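Local coordinates for protein male-specific lethal-3 (Drosophila melanogaster, PDB 3M9Q), which binds chromatin through its chromodomain, which recognises a trimethylated lysine of the histone H3 tail, as part of the male-specific lethal complex that raises transcription of the male X chromosome, at residues Y61-Q66 and T79-D84; E49-N52 and L56-Y59; L27-D32 and R89-E94. The protein carries 1 engineered substitution. All coordinates share one frame; numbering follows the deposited sequence. Where two conformers were deposited one is given.

Interaction 1: Y61-Q66 and T79-D84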
loop_
_atom_site.group_PDB
_atom_site.type_symbol
_atom_site.label_atom_id
_atom_site.label_comp_id
_atom_site.label_asym_id
_atom_site.label_seq_id
_atom_site.Cartn_x
_atom_site.Cartn_y
_atom_site.Cartn_z
ATOM N N TYR A 61 0.690 -7.452 -3.015
ATOM C CA TYR A 61 1.472 -7.133 -1.827
ATOM C C TYR A 61 0.632 -7.349 -0.594
ATOM O O TYR A 61 -0.290 -6.589 -0.317
ATOM C CB TYR A 61 1.954 -5.680 -1.893
ATOM C CG TYR A 61 2.777 -5.373 -3.130
ATOM C CD1 TYR A 61 4.161 -5.515 -3.128
ATOM C CD2 TYR A 61 2.173 -4.965 -4.309
ATOM C CE1 TYR A 61 4.919 -5.249 -4.262
ATOM C CE2 TYR A 61 2.924 -4.693 -5.445
ATOM C CZ TYR A 61 4.295 -4.845 -5.420
ATOM O OH TYR A 61 5.055 -4.576 -6.540
ATOM N N LYS A 62 0.926 -8.415 0.134
ATOM C CA LYS A 62 0.277 -8.633 1.425
ATOM C C LYS A 62 0.932 -7.720 2.439
ATOM O O LYS A 62 2.150 -7.752 2.623
ATOM C CB LYS A 62 0.365 -10.090 1.889
ATOM C CG LYS A 62 -0.524 -10.341 3.111
ATOM C CD LYS A 62 -0.435 -11.735 3.685
ATOM C CE LYS A 62 -1.418 -11.872 4.838
ATOM N NZ LYS A 62 -1.508 -13.262 5.361
ATOM N N ILE A 63 0.111 -6.903 3.081
ATOM C CA ILE A 63 0.611 -5.935 4.046
ATOM C C ILE A 63 -0.057 -6.033 5.403
ATOM O O ILE A 63 -1.191 -6.483 5.548
ATOM C CB ILE A 63 0.513 -4.486 3.516
ATOM C CG1 ILE A 63 -0.944 -4.064 3.313
ATOM C CG2 ILE A 63 1.342 -4.305 2.236
ATOM C CD1 ILE A 63 -1.090 -2.574 2.940
ATOM N N HIS A 64 0.721 -5.611 6.387
ATOM C CA HIS A 64 0.316 -5.466 7.777
ATOM C C HIS A 64 0.238 -3.986 8.119
ATOM O O HIS A 64 1.128 -3.211 7.785
ATOM C CB HIS A 64 1.354 -6.142 8.683
ATOM C CG HIS A 64 1.085 -5.967 10.145
ATOM N ND1 HIS A 64 0.105 -6.679 10.796
ATOM C CD2 HIS A 64 1.650 -5.162 11.079
ATOM C CE1 HIS A 64 0.078 -6.326 12.069
ATOM N NE2 HIS A 64 1.010 -5.411 12.268
ATOM N N PHE A 65 -0.825 -3.599 8.797
ATOM C CA PHE A 65 -0.979 -2.209 9.244
ATOM C C PHE A 65 -0.356 -2.057 10.608
ATOM O O PHE A 65 -0.769 -2.680 11.574
ATOM C CB PHE A 65 -2.449 -1.814 9.195
ATOM C CG PHE A 65 -2.997 -1.943 7.823
ATOM C CD1 PHE A 65 -2.706 -0.985 6.869
ATOM C CD2 PHE A 65 -3.696 -3.075 7.440
ATOM C CE1 PHE A 65 -3.169 -1.111 5.583
ATOM C CE2 PHE A 65 -4.154 -3.214 6.149
ATOM C CZ PHE A 65 -3.887 -2.230 5.221
ATOM N N GLN A 66 0.688 -1.249 10.662
ATOM C CA GLN A 66 1.475 -1.128 11.886
ATOM C C GLN A 66 0.593 -0.647 13.040
ATOM O O GLN A 66 -0.142 0.336 12.922
ATOM C CB GLN A 66 2.645 -0.156 11.694
ATOM C CG GLN A 66 3.677 -0.548 10.638
ATOM C CD GLN A 66 4.479 -1.772 11.010
ATOM O OE1 GLN A 66 3.941 -2.869 11.172
ATOM N NE2 GLN A 66 5.786 -1.598 11.128
ATOM N N THR A 79 -0.488 0.245 -6.747
ATOM C CA THR A 79 -1.011 1.584 -7.017
ATOM C C THR A 79 -1.411 2.319 -5.739
ATOM O O THR A 79 -1.460 3.546 -5.711
ATOM C CB THR A 79 -2.216 1.528 -7.956
ATOM O OG1 THR A 79 -3.235 0.723 -7.364
ATOM C CG2 THR A 79 -1.830 0.921 -9.278
ATOM N N VAL A 80 -1.694 1.574 -4.681
ATOM C CA VAL A 80 -2.143 2.209 -3.435
ATOM C C VAL A 80 -1.012 2.379 -2.428
ATOM O O VAL A 80 -1.230 2.871 -1.321
ATOM C CB VAL A 80 -3.334 1.462 -2.791
ATOM C CG1 VAL A 80 -4.502 1.371 -3.779
ATOM C CG2 VAL A 80 -2.932 0.082 -2.292
ATOM N N LEU A 81 0.190 2.001 -2.840
ATOM C CA LEU A 81 1.372 2.057 -1.965
ATOM C C LEU A 81 2.316 3.186 -2.342
ATOM O O LEU A 81 2.486 3.522 -3.516
ATOM C CB LEU A 81 2.119 0.723 -2.015
ATOM C CG LEU A 81 1.337 -0.486 -1.508
ATOM C CD1 LEU A 81 2.220 -1.735 -1.575
ATOM C CD2 LEU A 81 0.820 -0.235 -0.103
ATOM N N LEU A 82 2.931 3.766 -1.321
ATOM C CA LEU A 82 3.975 4.775 -1.472
ATOM C C LEU A 82 5.216 4.385 -0.703
ATOM O O LEU A 82 5.139 3.824 0.386
ATOM C CB LEU A 82 3.501 6.131 -0.958
ATOM C CG LEU A 82 2.366 6.825 -1.712
ATOM C CD1 LEU A 82 1.916 8.079 -0.974
ATOM C CD2 LEU A 82 2.763 7.156 -3.148
ATOM N N LYS A 83 6.360 4.734 -1.268
ATOM C CA LYS A 83 7.643 4.597 -0.581
ATOM C C LYS A 83 7.703 5.477 0.667
ATOM O O LYS A 83 7.120 6.552 0.713
ATOM C CB LYS A 83 8.786 4.961 -1.527
ATOM C CG LYS A 83 8.984 3.988 -2.682
ATOM C CD LYS A 83 9.624 2.708 -2.214
ATOM C CE LYS A 83 9.750 1.679 -3.321
ATOM N NZ LYS A 83 10.487 0.486 -2.838
ATOM N N ASP A 84 8.437 4.991 1.661
ATOM C CA ASP A 84 8.533 5.630 2.989
ATOM C C ASP A 84 9.563 6.755 3.023
ATOM O O ASP A 84 10.441 6.799 3.878
ATOM C CB ASP A 84 8.881 4.566 4.025
ATOM C CG ASP A 84 8.697 5.041 5.450
ATOM O OD1 ASP A 84 7.928 6.005 5.667
ATOM O OD2 ASP A 84 9.331 4.432 6.338
#
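Leu81 meets Tyr61 with one methyl and Ile63 with the other. Its CD1 lies 4.0 Å from both CB and CG of Tyr61, so it touches the root of the tyrosine side chain and comes at the ring obliquely, well short of the phenol end. Its CD2 stands 4.3 Å from CD1 of Ile63, methyl against methyl. No hydrogen bond crosses, and the nearest CA atoms, those of Tyr61 and Leu81, are 9.2 Å apart, too far for strand pairing; the contact is carried by side chains alone. All three CB atoms point toward the opposite segment, and Leu81 supplies 65 of the 119 Å² buried. CD1 of Leu81, anti to its CA (chi2 -178°), extends to Tyr61, and CD1 of Ile63, likewise anti to its CA (chi2 173°), extends to Leu81 CD2.

A second shell surrounds these groups. The Tyr61 hydroxyl is hydrogen-bonded to the backbone N of Leu19, which anchors the far end of the ring, while Val47 and Ala78 touch its side chain. Cys28 and Val76 each pack against both Leu81 and Ile63, and Phe20 also covers Leu81. In the antiparallel sheet, strands 39-51 and 25-29 come between 57-65 and 81-83, so this meeting, whose centre lies about 3 Å from the centre of the chain, is evidence of the sheet curling round a hydrophobic core, as in a chromo-barrel, with strand 74-76 bonded alongside 57-65.

Interaction 2: E49-N52 and L56-Y59; sequences ERRN and LRFY
Arg50 and Phe58 form an antiparallel hydrogen-bonded pair, with Arg50 N 2.9 Å from Phe58 O and Phe58 N 2.8 Å from Arg50 O, between the non-hydrogen-bonded pairs Glu49-Tyr59 and Arg51-Arg57. On the face bearing Glu49, the Tyr59 hydroxyl donates a short bond of 2.5 Å to Glu49 OE1, on the anti lone pair. The two side chains run alongside each other, Glu49 CG against Tyr59 CE1. Arg57 adds a long salt bridge, its NE 3.9 Å from Glu49 OE1; that oxygen lies well out of the guanidinium plane, so only charge acts. The NE hydrogen goes instead to a water in the plane, which is weakly bonded to Glu49 OE2. A phenylalanine in place of Tyr59 would probably leave Glu49 OE1 without its hydroxyl partner and the carboxylate freer to turn away from Arg57.

On the other face, Phe58 CG sits between its backbone N and carbonyl carbon (chi1 67°), turning the ring toward Arg50. Arg50 CB makes a CH-pi contact over it, 3.9 Å from the ring centroid and 21° off the normal; NH1 continues to a salt bridge with Glu60. Beyond, Asn52 N bonds to Leu56 O at 2.9 Å and Leu56 N to Asn52 OD1 at 3.1 Å, from above the carbonyl plane; OD1 also accepts from His54 N. These paired strands and closed turn are the tip of a beta hairpin projecting from the chromodomain, about 17 Å between contact centre and chain centre.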
loop_
_atom_site.group_PDB
_atom_site.type_symbol
_atom_site.label_atom_id
_atom_site.label_comp_id
_atom_site.label_asym_id
_atom_site.label_seq_id
_atom_site.Cartn_x
_atom_site.Cartn_y
_atom_site.Cartn_z
ATOM N N GLU A 49 3.704 -12.937 -7.214
ATOM C CA GLU A 49 3.646 -12.718 -8.663
ATOM C C GLU A 49 2.545 -13.555 -9.276
ATOM O O GLU A 49 2.484 -14.764 -9.072
ATOM C CB GLU A 49 4.982 -13.088 -9.300
ATOM C CG GLU A 49 5.106 -12.765 -10.771
ATOM C CD GLU A 49 6.493 -13.081 -11.268
ATOM O OE1 GLU A 49 7.292 -12.153 -11.433
ATOM O OE2 GLU A 49 6.821 -14.281 -11.446
ATOM N N ARG A 50 1.685 -12.887 -10.034
ATOM C CA ARG A 50 0.551 -13.510 -10.718
ATOM C C ARG A 50 0.518 -13.062 -12.166
ATOM O O ARG A 50 1.143 -12.081 -12.532
ATOM C CB ARG A 50 -0.766 -13.099 -10.047
ATOM C CG ARG A 50 -0.842 -13.406 -8.559
ATOM C CD ARG A 50 -2.213 -13.074 -8.013
ATOM N NE ARG A 50 -3.251 -13.862 -8.668
ATOM C CZ ARG A 50 -4.550 -13.589 -8.603
ATOM N NH1 ARG A 50 -4.975 -12.544 -7.914
ATOM N NH2 ARG A 50 -5.423 -14.361 -9.231
ATOM N N ARG A 51 -0.220 -13.788 -12.987
ATOM C CA ARG A 51 -0.481 -13.353 -14.353
ATOM C C ARG A 51 -1.972 -13.176 -14.547
ATOM O O ARG A 51 -2.778 -13.955 -14.035
ATOM C CB ARG A 51 0.091 -14.339 -15.374
ATOM C CG ARG A 51 1.605 -14.244 -15.512
ATOM C CD ARG A 51 2.140 -15.214 -16.533
ATOM N NE ARG A 51 2.062 -16.587 -16.057
ATOM C CZ ARG A 51 2.270 -17.644 -16.822
ATOM N NH1 ARG A 51 2.550 -17.482 -18.102
ATOM N NH2 ARG A 51 2.182 -18.865 -16.317
ATOM N N ASN A 52 -2.315 -12.112 -15.264
ATOM C CA ASN A 52 -3.716 -11.804 -15.600
ATOM C C ASN A 52 -4.189 -12.541 -16.830
ATOM O O ASN A 52 -3.532 -13.446 -17.337
ATOM C CB ASN A 52 -3.972 -10.296 -15.743
ATOM C CG ASN A 52 -3.186 -9.657 -16.876
ATOM O OD1 ASN A 52 -2.818 -10.317 -17.825
ATOM N ND2 ASN A 52 -2.933 -8.363 -16.769
ATOM N N LEU A 56 -0.027 -11.371 -18.632
ATOM C CA LEU A 56 0.975 -10.417 -18.142
ATOM C C LEU A 56 1.029 -10.409 -16.626
ATOM O O LEU A 56 0.031 -10.637 -15.930
ATOM C CB LEU A 56 0.695 -9.005 -18.665
ATOM C CG LEU A 56 0.797 -8.834 -20.181
ATOM C CD1 LEU A 56 0.415 -7.420 -20.602
ATOM C CD2 LEU A 56 2.184 -9.211 -20.718
ATOM N N ARG A 57 2.205 -10.106 -16.106
ATOM C CA ARG A 57 2.467 -10.185 -14.670
ATOM C C ARG A 57 1.957 -8.995 -13.893
ATOM O O ARG A 57 2.045 -7.846 -14.332
ATOM C CB ARG A 57 3.963 -10.311 -14.396
ATOM C CG ARG A 57 4.564 -11.607 -14.857
ATOM C CD ARG A 57 6.064 -11.498 -14.876
ATOM N NE ARG A 57 6.675 -12.775 -15.202
ATOM C CZ ARG A 57 7.815 -12.896 -15.866
ATOM N NH1 ARG A 57 8.433 -11.808 -16.294
ATOM N NH2 ARG A 57 8.317 -14.093 -16.126
ATOM N N PHE A 58 1.440 -9.292 -12.709
ATOM C CA PHE A 58 1.160 -8.266 -11.702
ATOM C C PHE A 58 1.500 -8.802 -10.328
ATOM O O PHE A 58 1.683 -10.003 -10.142
ATOM C CB PHE A 58 -0.279 -7.734 -11.762
ATOM C CG PHE A 58 -1.344 -8.742 -11.397
ATOM C CD1 PHE A 58 -1.888 -8.748 -10.122
ATOM C CD2 PHE A 58 -1.822 -9.655 -12.322
ATOM C CE1 PHE A 58 -2.877 -9.645 -9.775
ATOM C CE2 PHE A 58 -2.820 -10.552 -11.970
ATOM C CZ PHE A 58 -3.337 -10.540 -10.691
ATOM N N TYR A 59 1.615 -7.888 -9.379
ATOM C CA TYR A 59 2.075 -8.220 -8.024
ATOM C C TYR A 59 1.032 -7.906 -6.972
ATOM O O TYR A 59 0.413 -6.850 -6.980
ATOM C CB TYR A 59 3.418 -7.527 -7.724
ATOM C CG TYR A 59 4.452 -8.047 -8.678
ATOM C CD1 TYR A 59 5.183 -9.192 -8.386
ATOM C CD2 TYR A 59 4.630 -7.454 -9.920
ATOM C CE1 TYR A 59 6.088 -9.713 -9.292
ATOM C CE2 TYR A 59 5.524 -7.974 -10.837
ATOM C CZ TYR A 59 6.249 -9.102 -10.517
ATOM O OH TYR A 59 7.129 -9.615 -11.442
HETATM O O HOH W 1 4.582 -14.971 -13.993
#

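Interaction 3: L27-D32 and R89-E94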
loop_
_atom_site.group_PDB
_atom_site.type_symbol
_atom_site.label_atom_id
_atom_site.label_comp_id
_atom_site.label_asym_id
_atom_site.label_seq_id
_atom_site.Cartn_x
_atom_site.Cartn_y
_atom_site.Cartn_z
ATOM N N LEU A 27 3.647 3.162 2.825
ATOM C CA LEU A 27 2.454 3.894 3.222
ATOM C C LEU A 27 1.327 3.500 2.279
ATOM O O LEU A 27 1.493 3.529 1.059
ATOM C CB LEU A 27 2.708 5.404 3.200
ATOM C CG LEU A 27 3.977 5.854 3.941
ATOM C CD1 LEU A 27 4.142 7.371 3.875
ATOM C CD2 LEU A 27 4.034 5.375 5.393
ATOM N N CYS A 28 0.198 3.105 2.842
ATOM C CA CYS A 28 -0.913 2.553 2.069
ATOM C C CYS A 28 -2.128 3.462 2.132
ATOM O O CYS A 28 -2.593 3.823 3.205
ATOM C CB CYS A 28 -1.304 1.176 2.623
ATOM S SG CYS A 28 -2.603 0.323 1.678
ATOM N N TYR A 29 -2.676 3.785 0.972
ATOM C CA TYR A 29 -3.904 4.594 0.912
ATOM C C TYR A 29 -5.103 3.839 1.450
ATOM O O TYR A 29 -5.295 2.663 1.197
ATOM C CB TYR A 29 -4.205 5.061 -0.518
ATOM C CG TYR A 29 -3.480 6.316 -0.916
ATOM C CD1 TYR A 29 -3.798 7.533 -0.330
ATOM C CD2 TYR A 29 -2.470 6.285 -1.857
ATOM C CE1 TYR A 29 -3.144 8.687 -0.697
ATOM C CE2 TYR A 29 -1.805 7.438 -2.230
ATOM C CZ TYR A 29 -2.148 8.636 -1.641
ATOM O OH TYR A 29 -1.507 9.815 -1.970
ATOM N N GLU A 30 -5.913 4.569 2.198
ATOM C CA GLU A 30 -7.235 4.105 2.633
ATOM C C GLU A 30 -8.051 3.588 1.443
ATOM O O GLU A 30 -8.220 4.308 0.468
ATOM C CB GLU A 30 -7.986 5.278 3.292
ATOM C CG GLU A 30 -9.475 5.082 3.478
ATOM C CD GLU A 30 -9.769 4.033 4.492
ATOM O OE1 GLU A 30 -9.452 4.302 5.687
ATOM O OE2 GLU A 30 -10.311 2.971 4.129
ATOM N N PRO A 31 -8.569 2.349 1.520
ATOM C CA PRO A 31 -9.312 1.811 0.377
ATOM C C PRO A 31 -10.762 2.296 0.262
ATOM O O PRO A 31 -11.352 2.224 -0.806
ATOM C CB PRO A 31 -9.281 0.295 0.632
ATOM C CG PRO A 31 -9.199 0.166 2.087
ATOM C CD PRO A 31 -8.317 1.305 2.534
ATOM N N ASP A 32 -11.336 2.757 1.358
ATOM C CA ASP A 32 -12.723 3.244 1.368
ATOM C C ASP A 32 -12.813 4.599 0.659
ATOM O O ASP A 32 -12.310 5.606 1.141
ATOM C CB ASP A 32 -13.198 3.337 2.817
ATOM C CG ASP A 32 -14.646 3.734 2.953
ATOM O OD1 ASP A 32 -15.276 4.133 1.952
ATOM O OD2 ASP A 32 -15.159 3.630 4.088
ATOM N N ARG A 89 6.026 10.861 4.028
ATOM C CA ARG A 89 5.702 10.984 5.451
ATOM C C ARG A 89 5.007 12.305 5.744
ATOM O O ARG A 89 4.063 12.383 6.541
ATOM C CB ARG A 89 6.957 10.855 6.319
ATOM C CG ARG A 89 7.521 9.451 6.367
ATOM C CD ARG A 89 8.702 9.355 7.299
ATOM N NE ARG A 89 9.399 8.088 7.134
ATOM C CZ ARG A 89 10.312 7.608 7.967
ATOM N NH1 ARG A 89 10.661 8.275 9.056
ATOM N NH2 ARG A 89 10.871 6.451 7.712
ATOM N N GLN A 90 5.488 13.359 5.102
ATOM C CA GLN A 90 4.873 14.678 5.253
ATOM C C GLN A 90 3.479 14.684 4.638
ATOM O O GLN A 90 2.545 15.233 5.207
ATOM C CB GLN A 90 5.739 15.789 4.648
ATOM C CG GLN A 90 7.022 16.058 5.441
ATOM C CD GLN A 90 6.782 16.677 6.808
ATOM O OE1 GLN A 90 5.677 17.131 7.127
ATOM N NE2 GLN A 90 7.819 16.692 7.628
ATOM N N LEU A 91 3.326 14.052 3.483
ATOM C CA LEU A 91 2.007 13.942 2.840
ATOM C C LEU A 91 1.032 13.244 3.781
ATOM O O LEU A 91 -0.103 13.683 3.970
ATOM C CB LEU A 91 2.103 13.192 1.510
ATOM C CG LEU A 91 0.778 12.904 0.801
ATOM C CD1 LEU A 91 0.057 14.201 0.446
ATOM C CD2 LEU A 91 1.016 12.066 -0.442
ATOM N N GLN A 92 1.495 12.166 4.397
ATOM C CA GLN A 92 0.656 11.425 5.341
ATOM C C GLN A 92 0.174 12.343 6.474
ATOM O O GLN A 92 -0.996 12.329 6.853
ATOM C CB GLN A 92 1.439 10.229 5.880
ATOM C CG GLN A 92 0.726 9.433 6.957
ATOM C CD GLN A 92 1.592 8.301 7.450
ATOM O OE1 GLN A 92 2.818 8.445 7.514
ATOM N NE2 GLN A 92 0.980 7.157 7.754
ATOM N N ARG A 93 1.077 13.162 7.000
ATOM C CA ARG A 93 0.731 14.063 8.103
ATOM C C ARG A 93 -0.255 15.136 7.649
ATOM O O ARG A 93 -1.179 15.505 8.368
ATOM C CB ARG A 93 1.990 14.692 8.712
ATOM C CG ARG A 93 2.816 13.677 9.496
ATOM C CD ARG A 93 4.218 14.139 9.823
ATOM N NE ARG A 93 4.264 15.203 10.829
ATOM C CZ ARG A 93 4.283 15.003 12.143
ATOM N NH1 ARG A 93 4.193 13.785 12.651
ATOM N NH2 ARG A 93 4.362 16.033 12.956
ATOM N N GLU A 94 -0.061 15.616 6.433
ATOM C CA GLU A 94 -0.931 16.640 5.851
ATOM C C GLU A 94 -2.342 16.100 5.667
ATOM O O GLU A 94 -3.331 16.746 6.017
ATOM C CB GLU A 94 -0.360 17.092 4.507
ATOM C CG GLU A 94 -1.236 18.060 3.735
ATOM C CD GLU A 94 -0.535 18.607 2.504
ATOM O OE1 GLU A 94 0.583 19.151 2.647
ATOM O OE2 GLU A 94 -1.101 18.494 1.398
#
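Leu27 and Tyr29, on a strand of the chromodomain's curled sheet, pack against the C-terminal helix that crosses it, through Arg89, Leu91 and Gln92. The helix and strand segments approach to 10.3 Å between axes at 42°, a spacing bridged mainly by side chains and burying 166 Å². Methyls of both leucines make van der Waals contacts. Leu27 points toward the helix and contributes the most surface; its CD1 stands 4.0 Å from the backbone N of Arg89. Leu91 also points toward the strand and crosses Tyr29 at about a right angle, its CD2 lying 3.7 Å from Tyr29 OH, a methyl set against a hydroxyl. The tyrosine is further placed by a cation-pi interaction with Arg37, and Leu95 on the next turn of the helix touches it as well.

Polar groups take part without any hydrogen bond across the two segments. Arg89 starts away from the strand, and its NH2 forms a salt bridge with Asp84 OD2, just before the helix. Gln92, with CG opposite the backbone N (chi1 175°) and the chain extended beyond it, crosses Leu27 at roughly a right angle and turns its amide two ways: OE1 rests 3.9 Å from Leu27 CD2, while NE2 is hydrogen-bonded to Leu39 O and Thr41 OG1 of the neighbouring strand.

How the interactions relate
Interaction 1 is the buried one: all three of its touching residues are buried, and it is purely apolar. Interaction 2, a surface contact and the largest by area, relies on backbone pairing, charge, a phenol hydroxyl and a CH-pi contact between arginine and phenylalanine. Interaction 3 is intermediate, with a buried leucine but mostly accessible helix residues. Interactions 1 and 2 share strand 57-65, one on its later residues (61-65) and one at the hairpin tip, about 18 Å between centres. Interactions 1 and 3 touch directly through the probable backbone pairing of strands 81-83 and 25-29. Interactions 2 and 3 lie on opposite sides of the chain's centre, about 26 Å between centres.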